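Local coordinates for protein RmpD (Hexulose-6-phosphate synthase) (PDB 3EXR) that is a TIM-barrel protein of the orotidine 5'-phosphate decarboxylase/HUMPS family, probably an enzyme acting in sugar phosphate metabolism, at residues Ala36-Val39 and Cys40-Val44; Ala211-Asp214 and Glu215-Arg218. All coordinates share one frame; numbering follows the deposited sequence.

Contact 1: residues Ala36-Val39 and Cys40-Val44; sequences AGTV and CLLQV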
loop_
_atom_site.group_PDB
_atom_site.type_symbol
_atom_site.label_atom_id
_atom_site.label_comp_id
_atom_site.label_asym_id
_atom_site.label_seq_id
_atom_site.Cartn_x
_atom_site.Cartn_y
_atom_site.Cartn_z
ATOM N N ALA A 36 6.046 -9.261 -7.850
ATOM C CA ALA A 36 4.616 -9.049 -7.987
ATOM C C ALA A 36 4.302 -7.647 -7.490
ATOM O O ALA A 36 4.335 -7.389 -6.266
ATOM C CB ALA A 36 3.854 -10.081 -7.146
ATOM N N GLY A 37 4.016 -6.733 -8.413
ATOM C CA GLY A 37 3.842 -5.340 -8.056
ATOM C C GLY A 37 2.532 -5.046 -7.342
ATOM O O GLY A 37 1.570 -5.802 -7.458
ATOM N N THR A 38 2.474 -3.918 -6.624
ATOM C CA THR A 38 1.308 -3.589 -5.793
ATOM C C THR A 38 0.032 -3.500 -6.624
ATOM O O THR A 38 -1.020 -3.982 -6.202
ATOM C CB THR A 38 1.491 -2.240 -5.086
ATOM O OG1 THR A 38 2.827 -2.127 -4.577
ATOM C CG2 THR A 38 0.528 -2.120 -3.927
ATOM N N VAL A 39 0.110 -2.871 -7.800
ATOM C CA VAL A 39 -1.077 -2.754 -8.653
ATOM C C VAL A 39 -1.664 -4.144 -8.956
ATOM O O VAL A 39 -2.878 -4.338 -9.010
ATOM C CB VAL A 39 -0.730 -2.034 -9.986
ATOM C CG1 VAL A 39 -1.899 -2.160 -10.958
ATOM C CG2 VAL A 39 -0.358 -0.570 -9.720
ATOM N N CYS A 40 -0.781 -5.100 -9.197
ATOM C CA CYS A 40 -1.175 -6.452 -9.539
ATOM C C CYS A 40 -1.725 -7.195 -8.324
ATOM O O CYS A 40 -2.785 -7.812 -8.402
ATOM C CB CYS A 40 -0.003 -7.226 -10.144
ATOM S SG CYS A 40 -0.582 -8.674 -11.040
ATOM N N LEU A 41 -1.008 -7.137 -7.203
ATOM C CA LEU A 41 -1.488 -7.789 -5.998
ATOM C C LEU A 41 -2.855 -7.273 -5.547
ATOM O O LEU A 41 -3.719 -8.055 -5.136
ATOM C CB LEU A 41 -0.468 -7.682 -4.870
ATOM C CG LEU A 41 0.836 -8.468 -5.085
ATOM C CD1 LEU A 41 1.772 -8.113 -3.979
ATOM C CD2 LEU A 41 0.548 -9.980 -5.090
ATOM N N LEU A 42 -3.075 -5.963 -5.608
ATOM C CA LEU A 42 -4.400 -5.437 -5.241
ATOM C C LEU A 42 -5.487 -5.909 -6.171
ATOM O O LEU A 42 -6.654 -5.929 -5.768
ATOM C CB LEU A 42 -4.394 -3.897 -5.172
ATOM C CG LEU A 42 -3.535 -3.288 -4.064
ATOM C CD1 LEU A 42 -3.308 -1.814 -4.328
ATOM C CD2 LEU A 42 -4.161 -3.538 -2.710
ATOM N N GLN A 43 -5.133 -6.240 -7.419
ATOM C CA GLN A 43 -6.096 -6.814 -8.362
ATOM C C GLN A 43 -6.340 -8.310 -8.199
ATOM O O GLN A 43 -7.470 -8.751 -8.298
ATOM C CB GLN A 43 -5.672 -6.555 -9.810
ATOM C CG GLN A 43 -5.954 -5.186 -10.319
ATOM C CD GLN A 43 -7.432 -4.899 -10.448
ATOM O OE1 GLN A 43 -8.091 -4.560 -9.472
ATOM N NE2 GLN A 43 -7.949 -5.002 -11.668
ATOM N N VAL A 44 -5.280 -9.091 -7.976
ATOM C CA VAL A 44 -5.383 -10.544 -8.096
ATOM C C VAL A 44 -5.153 -11.307 -6.810
ATOM O O VAL A 44 -5.480 -12.483 -6.758
ATOM C CB VAL A 44 -4.499 -11.102 -9.200
ATOM C CG1 VAL A 44 -4.694 -10.295 -10.483
ATOM C CG2 VAL A 44 -3.056 -11.101 -8.777
#
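Leu-41 turns CG away from its own carbonyl carbon and to the side of its backbone N (chi1 -68°), which sends the branch back over Ala-36. From there Leu-41 CD2 lies 3.9 Å from Ala-36 CB, and Leu-41 CD1 lies 3.5 Å from Ala-36 O. Leu-42 has a similar first torsion (chi1 -66°) but runs next to Thr-38 in the same direction, with Thr-38 CG2 3.9 Å from Leu-42 CD1. The other branch of Thr-38, OG1, sits beside the backbone N and hydrogen-bonds to Asp-64 O and Lys-66 NZ.

The backbone makes the first turn of the helix. Gly-37 is the N-cap residue. Leu-41 N donates to Gly-37 O and Leu-42 N to Thr-38 O, each at 2.9 Å. Both bonds are nearly straight, with N-H...O angles of 171°. Cys-40 N adds a weak bond to Gly-37 O. The bond from Gln-43 N to Val-39 O is weak and longer, at 3.4 Å.

Around this turn, Ala-36 and Cys-40 pack on Leu-48 of helix 47-55. Leu-41 and Leu-42 pack on Leu-42 of the second subunit, and Gln-43 OE1 hydrogen-bonds to Ser-46 OG of that subunit. Helix 38-44 therefore takes part in the dimer contact. Ala-36 ends barrel strand 33-36, and Gly-37 leads straight into the helix. This is the first turn of a helix with glycine at the N-cap position, in a beta-alpha connection of the TIM barrel, just after the second strand.

Contact 2: residues Ala211-Asp214 and Glu215-Arg218; sequences AFKD and EIKR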
loop_
_atom_site.group_PDB
_atom_site.type_symbol
_atom_site.label_atom_id
_atom_site.label_comp_id
_atom_site.label_asym_id
_atom_site.label_seq_id
_atom_site.Cartn_x
_atom_site.Cartn_y
_atom_site.Cartn_z
ATOM N N ALA A 211 20.553 -8.411 -22.369
ATOM C CA ALA A 211 21.428 -7.281 -22.747
ATOM C C ALA A 211 21.635 -6.351 -21.556
ATOM O O ALA A 211 22.725 -5.835 -21.345
ATOM C CB ALA A 211 20.854 -6.529 -23.899
ATOM N N PHE A 212 20.580 -6.180 -20.754
ATOM C CA PHE A 212 20.631 -5.329 -19.581
ATOM C C PHE A 212 21.613 -5.946 -18.573
ATOM O O PHE A 212 22.499 -5.255 -18.055
ATOM C CB PHE A 212 19.211 -5.222 -19.000
ATOM C CG PHE A 212 19.007 -4.100 -18.012
ATOM C CD1 PHE A 212 18.227 -3.005 -18.351
ATOM C CD2 PHE A 212 19.486 -4.199 -16.720
ATOM C CE1 PHE A 212 17.998 -1.986 -17.421
ATOM C CE2 PHE A 212 19.260 -3.179 -15.789
ATOM C CZ PHE A 212 18.503 -2.076 -16.154
ATOM N N LYS A 213 21.501 -7.260 -18.348
ATOM C CA LYS A 213 22.386 -7.946 -17.417
ATOM C C LYS A 213 23.842 -7.975 -17.953
ATOM O O LYS A 213 24.802 -7.876 -17.156
ATOM C CB LYS A 213 21.829 -9.346 -17.091
ATOM C CG LYS A 213 22.594 -10.111 -16.050
ATOM C CD LYS A 213 22.188 -9.703 -14.636
ATOM C CE LYS A 213 23.245 -10.118 -13.633
ATOM N NZ LYS A 213 22.956 -9.586 -12.270
ATOM N N ASP A 214 24.010 -8.078 -19.283
ATOM C CA ASP A 214 25.338 -8.037 -19.907
ATOM C C ASP A 214 26.040 -6.700 -19.571
ATOM O O ASP A 214 27.244 -6.654 -19.298
ATOM C CB ASP A 214 25.248 -8.168 -21.442
ATOM C CG ASP A 214 24.955 -9.573 -21.934
ATOM O OD1 ASP A 214 25.097 -10.554 -21.186
ATOM O OD2 ASP A 214 24.580 -9.723 -23.125
ATOM N N GLU A 215 25.287 -5.610 -19.609
ATOM C CA GLU A 215 25.831 -4.286 -19.349
ATOM C C GLU A 215 26.143 -4.086 -17.861
ATOM O O GLU A 215 27.142 -3.455 -17.510
ATOM C CB GLU A 215 24.886 -3.208 -19.880
ATOM C CG GLU A 215 25.341 -1.788 -19.628
ATOM C CD GLU A 215 26.543 -1.370 -20.492
ATOM O OE1 GLU A 215 27.144 -2.238 -21.178
ATOM O OE2 GLU A 215 26.886 -0.159 -20.469
ATOM N N ILE A 216 25.278 -4.605 -16.986
ATOM C CA ILE A 216 25.604 -4.670 -15.563
ATOM C C ILE A 216 26.955 -5.390 -15.381
ATOM O O ILE A 216 27.814 -4.901 -14.686
ATOM C CB ILE A 216 24.505 -5.403 -14.753
ATOM C CG1 ILE A 216 23.230 -4.559 -14.694
ATOM C CG2 ILE A 216 25.015 -5.739 -13.363
ATOM C CD1 ILE A 216 22.023 -5.326 -14.063
ATOM N N LYS A 217 27.127 -6.535 -16.040
ATOM C CA LYS A 217 28.394 -7.288 -15.979
ATOM C C LYS A 217 29.573 -6.475 -16.516
ATOM O O LYS A 217 30.683 -6.537 -15.964
ATOM C CB LYS A 217 28.278 -8.600 -16.758
ATOM C CG LYS A 217 29.429 -9.580 -16.539
ATOM C CD LYS A 217 28.988 -10.982 -16.930
ATOM C CE LYS A 217 30.162 -11.920 -17.178
ATOM N NZ LYS A 217 29.651 -13.299 -17.499
ATOM N N ARG A 218 29.375 -5.736 -17.606
ATOM C CA ARG A 218 30.489 -4.912 -18.134
ATOM C C ARG A 218 30.950 -3.843 -17.133
ATOM O O ARG A 218 32.162 -3.624 -16.932
ATOM C CB ARG A 218 30.090 -4.243 -19.443
ATOM C CG ARG A 218 31.242 -3.545 -20.194
ATOM C CD ARG A 218 30.771 -2.684 -21.345
ATOM N NE ARG A 218 30.002 -1.499 -20.948
ATOM C CZ ARG A 218 30.524 -0.385 -20.430
ATOM N NH1 ARG A 218 31.843 -0.271 -20.207
ATOM N NH2 ARG A 218 29.729 0.641 -20.140
#
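Helix 205-220 is the last helix of the TIM barrel, and this contact is a run of i to i+3 and i to i+4 pairs along it. On its buried side Phe-212 meets Ile-216. The methyl CD1 of Ile-216 lies at the edge of the Phe-212 ring, near the ring plane. It is 3.8 Å from Phe-212 CD2 and 3.9 Å from Phe-212 CE2. The two side chains cross obliquely. With CG1 of Ile-216 beside its own backbone N (chi1 -70°) and CD1 extended beyond it (chi2 172°), the methyl reaches back along the helix to the ring. Both residues also pack on Phe-193 of strand 192-195.

The main chain is regular. Ile-216 N bonds to Phe-212 O at 3.0 Å. Lys-217 N bonds to Lys-213 O, and Arg-218 N to Asp-214 O, each at 2.9 Å. Glu-215 N bonds to Ala-211 O at 3.1 Å and makes a second, weak bond to Phe-212 O.

A salt bridge links Glu-215 and Arg-218 one turn apart. Arg-218 grips the carboxylate side-on with two nitrogens: NE lies 3.0 Å from Glu-215 OE1, and NH2 lies 3.0 Å from Glu-215 OE2. Both oxygens lie close to the guanidinium plane, but the nitrogens approach from above the carboxylate plane. The two bonds together should limit rotation of both groups. Glu-215 also touches Val-179 and Leu-182. Lys-213 NZ reaches off the helix, to a hydrogen bond with Pro-6 O and a salt bridge with Asp-32. This is an amphipathic outer helix of a TIM barrel, with Phe-212 and Ile-216 packed on strand 192-195 and most of the charged residues more exposed.

How the contacts relate
Both contacts are local and helical, and both belong to the same barrel. They hold different elements: contact 1 starts helix 38-44 after the second strand, and contact 2 lies within helix 205-220 after the eighth. Their centres are 28 Å apart and their nearest atoms about 17 Å apart, so they do not touch. Contact 1 is mostly buried, partly by the second subunit. Its side chains meet through methyl groups, and its outside polar bonds include ones to strand 60-67 and to that subunit. Contact 2 is partly buried and meets no other chain of the assembly. It combines an aromatic-aliphatic pair facing the barrel with an ion pair nearer the surface.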